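Local atomic coordinates of dihydrofolate reductase, putative (Aspergillus flavus, PDB entry 6DRS), a protein that probably catalyses the NADPH-dependent reduction of dihydrofolate to tetrahydrofolate and is bound here by an antifolate inhibitor together with its NADP cofactor. Residues 6-11 / 175-180. Numbering follows the deposited sequence.
Sequences PLTLIV and RIVMTN. With H8A (3-{[(3R)-7,9-diamino-3-methyl-2,3-dihydrofuro[2,3-f]quinazolin-4-yl]oxy}benzonitrile), chain G.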
# COMPACT_ATOMS: atom_id res chain seq x y z
N PRO A 6 4.74 -3.38 14.50
CA PRO A 6 3.74 -2.41 14.08
C PRO A 6 3.03 -2.84 12.78
O PRO A 6 3.62 -3.56 11.94
CB PRO A 6 4.52 -1.10 13.88
CG PRO A 6 5.92 -1.57 13.53
CD PRO A 6 6.11 -2.88 14.27
N LEU A 7 1.78 -2.41 12.63
CA LEU A 7 1.05 -2.63 11.37
C LEU A 7 0.97 -1.29 10.63
O LEU A 7 0.59 -0.28 11.20
CB LEU A 7 -0.35 -3.17 11.71
CG LEU A 7 -1.11 -3.81 10.55
CD1 LEU A 7 -0.22 -4.76 9.76
CD2 LEU A 7 -2.34 -4.53 11.06
N THR A 8 1.42 -1.27 9.39
CA THR A 8 1.45 -0.01 8.68
C THR A 8 0.41 -0.05 7.55
O THR A 8 0.49 -0.89 6.67
CB THR A 8 2.87 0.27 8.16
OG1 THR A 8 3.76 0.24 9.27
CG2 THR A 8 2.97 1.58 7.41
N LEU A 9 -0.56 0.86 7.62
CA LEU A 9 -1.45 1.18 6.48
C LEU A 9 -0.74 2.20 5.59
O LEU A 9 -0.21 3.21 6.08
CB LEU A 9 -2.75 1.77 7.03
CG LEU A 9 -3.70 0.79 7.70
CD1 LEU A 9 -3.03 0.10 8.88
CD2 LEU A 9 -4.98 1.50 8.13
N ILE A 10 -0.68 1.93 4.29
CA ILE A 10 -0.15 2.92 3.37
C ILE A 10 -1.21 3.21 2.32
O ILE A 10 -1.84 2.27 1.76
CB ILE A 10 1.18 2.45 2.75
CG1 ILE A 10 1.77 3.54 1.85
CG2 ILE A 10 1.02 1.11 2.03
CD1 ILE A 10 3.08 3.16 1.22
N VAL A 11 -1.39 4.50 2.04
CA VAL A 11 -2.55 4.98 1.26
C VAL A 11 -2.18 6.30 0.61
O VAL A 11 -1.37 7.06 1.15
CB VAL A 11 -3.78 5.14 2.18
CG1 VAL A 11 -3.61 6.31 3.14
CG2 VAL A 11 -5.10 5.27 1.41
N ARG A 175 0.06 2.44 12.15
CA ARG A 175 0.61 3.67 11.68
C ARG A 175 0.06 3.86 10.27
O ARG A 175 -0.16 2.87 9.55
CB ARG A 175 2.13 3.59 11.64
CG ARG A 175 2.70 2.99 12.91
CD ARG A 175 4.10 2.45 12.89
NE ARG A 175 4.63 1.82 11.70
CZ ARG A 175 5.93 1.54 11.60
NH1 ARG A 175 6.41 0.94 10.54
NH2 ARG A 175 6.73 1.86 12.60
N ILE A 176 -0.12 5.13 9.89
CA ILE A 176 -0.57 5.41 8.55
C ILE A 176 0.53 6.19 7.82
O ILE A 176 0.91 7.26 8.26
CB ILE A 176 -1.93 6.14 8.56
CG1 ILE A 176 -3.04 5.24 9.11
CG2 ILE A 176 -2.26 6.61 7.16
CD1 ILE A 176 -4.29 5.98 9.50
N VAL A 177 1.01 5.65 6.70
CA VAL A 177 1.86 6.42 5.80
C VAL A 177 0.98 6.95 4.65
O VAL A 177 0.43 6.15 3.83
CB VAL A 177 3.01 5.55 5.28
CG1 VAL A 177 3.80 6.26 4.19
CG2 VAL A 177 3.90 5.13 6.45
N MET A 178 0.80 8.26 4.58
CA MET A 178 -0.22 8.79 3.69
C MET A 178 0.40 9.73 2.66
O MET A 178 1.18 10.62 3.02
CB MET A 178 -1.32 9.52 4.47
CG MET A 178 -2.38 10.13 3.54
SD MET A 178 -3.77 10.91 4.38
CE MET A 178 -4.57 9.53 5.20
N THR A 179 0.08 9.52 1.38
CA THR A 179 0.42 10.51 0.38
C THR A 179 -0.81 11.39 0.15
O THR A 179 -1.87 10.89 -0.27
CB THR A 179 0.83 9.87 -0.95
OG1 THR A 179 1.88 8.91 -0.74
CG2 THR A 179 1.25 10.92 -1.96
N ASN A 180 -0.68 12.69 0.45
CA ASN A 180 -1.73 13.71 0.15
C ASN A 180 -1.59 14.15 -1.31
O ASN A 180 -0.50 14.50 -1.75
CB ASN A 180 -1.65 14.95 1.04
CG ASN A 180 -1.86 14.57 2.47
OD1 ASN A 180 -2.67 13.70 2.76
ND2 ASN A 180 -1.04 15.13 3.34
C2 H8A G . -1.15 2.06 -6.04
C3 H8A G . -0.53 3.20 -5.51
C4 H8A G . -0.55 3.42 -4.12
C5 H8A G . -1.20 2.52 -3.25
C6 H8A G . -1.79 1.37 -3.83
C7 H8A G . -1.78 1.18 -5.18
C8 H8A G . -1.17 2.76 -1.89
O1 H8A G . -1.14 1.82 -7.38
C10 H8A G . 0.05 4.72 -2.23
C14 H8A G . -0.31 0.91 -8.00
C15 H8A G . -0.65 0.45 -9.29
C16 H8A G . 0.18 -0.47 -9.95
C17 H8A G . 1.34 -0.93 -9.31
C18 H8A G . 1.72 -0.50 -8.03
N9 H8A G . -0.56 3.86 -1.41
N11 H8A G . 0.04 4.52 -3.57
N12 H8A G . -1.80 1.80 -0.98
N13 H8A G . 0.73 5.92 -1.75
C19 H8A G . 0.87 0.43 -7.39
C20 H8A G . 2.84 -0.96 -7.44
N21 H8A G . 3.81 -1.41 -6.91
C22 H8A G . -2.48 -0.05 -5.55
C23 H8A G . -3.10 -0.44 -4.21
O24 H8A G . -2.45 0.35 -3.19
C25 H8A G . -1.44 -1.13 -5.79
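The side chains of Thr8 and Arg175 cross at one end of a parallel strand pair in the central sheet of the dihydrofolate reductase fold, where strands 7-11 and 175-180 run parallel, their directions 19° apart. Arg175 reaches Thr8 because its chain bends at chi3 (-34°), which turns the guanidinium edge to the hydroxyl. Arg175 NE and NH1 each donate to Thr8 OG1 at 3.0 Å, side-on, with the oxygen close to the guanidinium plane. Pro6 CG packs over one face of the Arg175 guanidinium, 3.6 Å above its centre. Further along the same face of the sheet, Thr8 CG2 meets Val177 CG2 at 3.8 Å. On the reverse face Val11 and Met178 run side by side; Met178 bends at its last torsion and brings Met178 CE 3.9 Å from Val11 CG1. Backbone bonds alternate between the strands, from Arg175 N to Leu7 O through to Thr179 N to Val11 O. At the C-terminal end of the pair, Ile10, Val11 and Thr179 line the inhibitor pocket, and Val11 also touches the bound NADP. Thr179 OG1 bonds to Asp40, which also binds the inhibitor, and Ile10 O additionally meets Tyr162 OH. The inhibitor amine N12 donates to Ile10 O at 2.8 Å, almost perfectly straight at 177°.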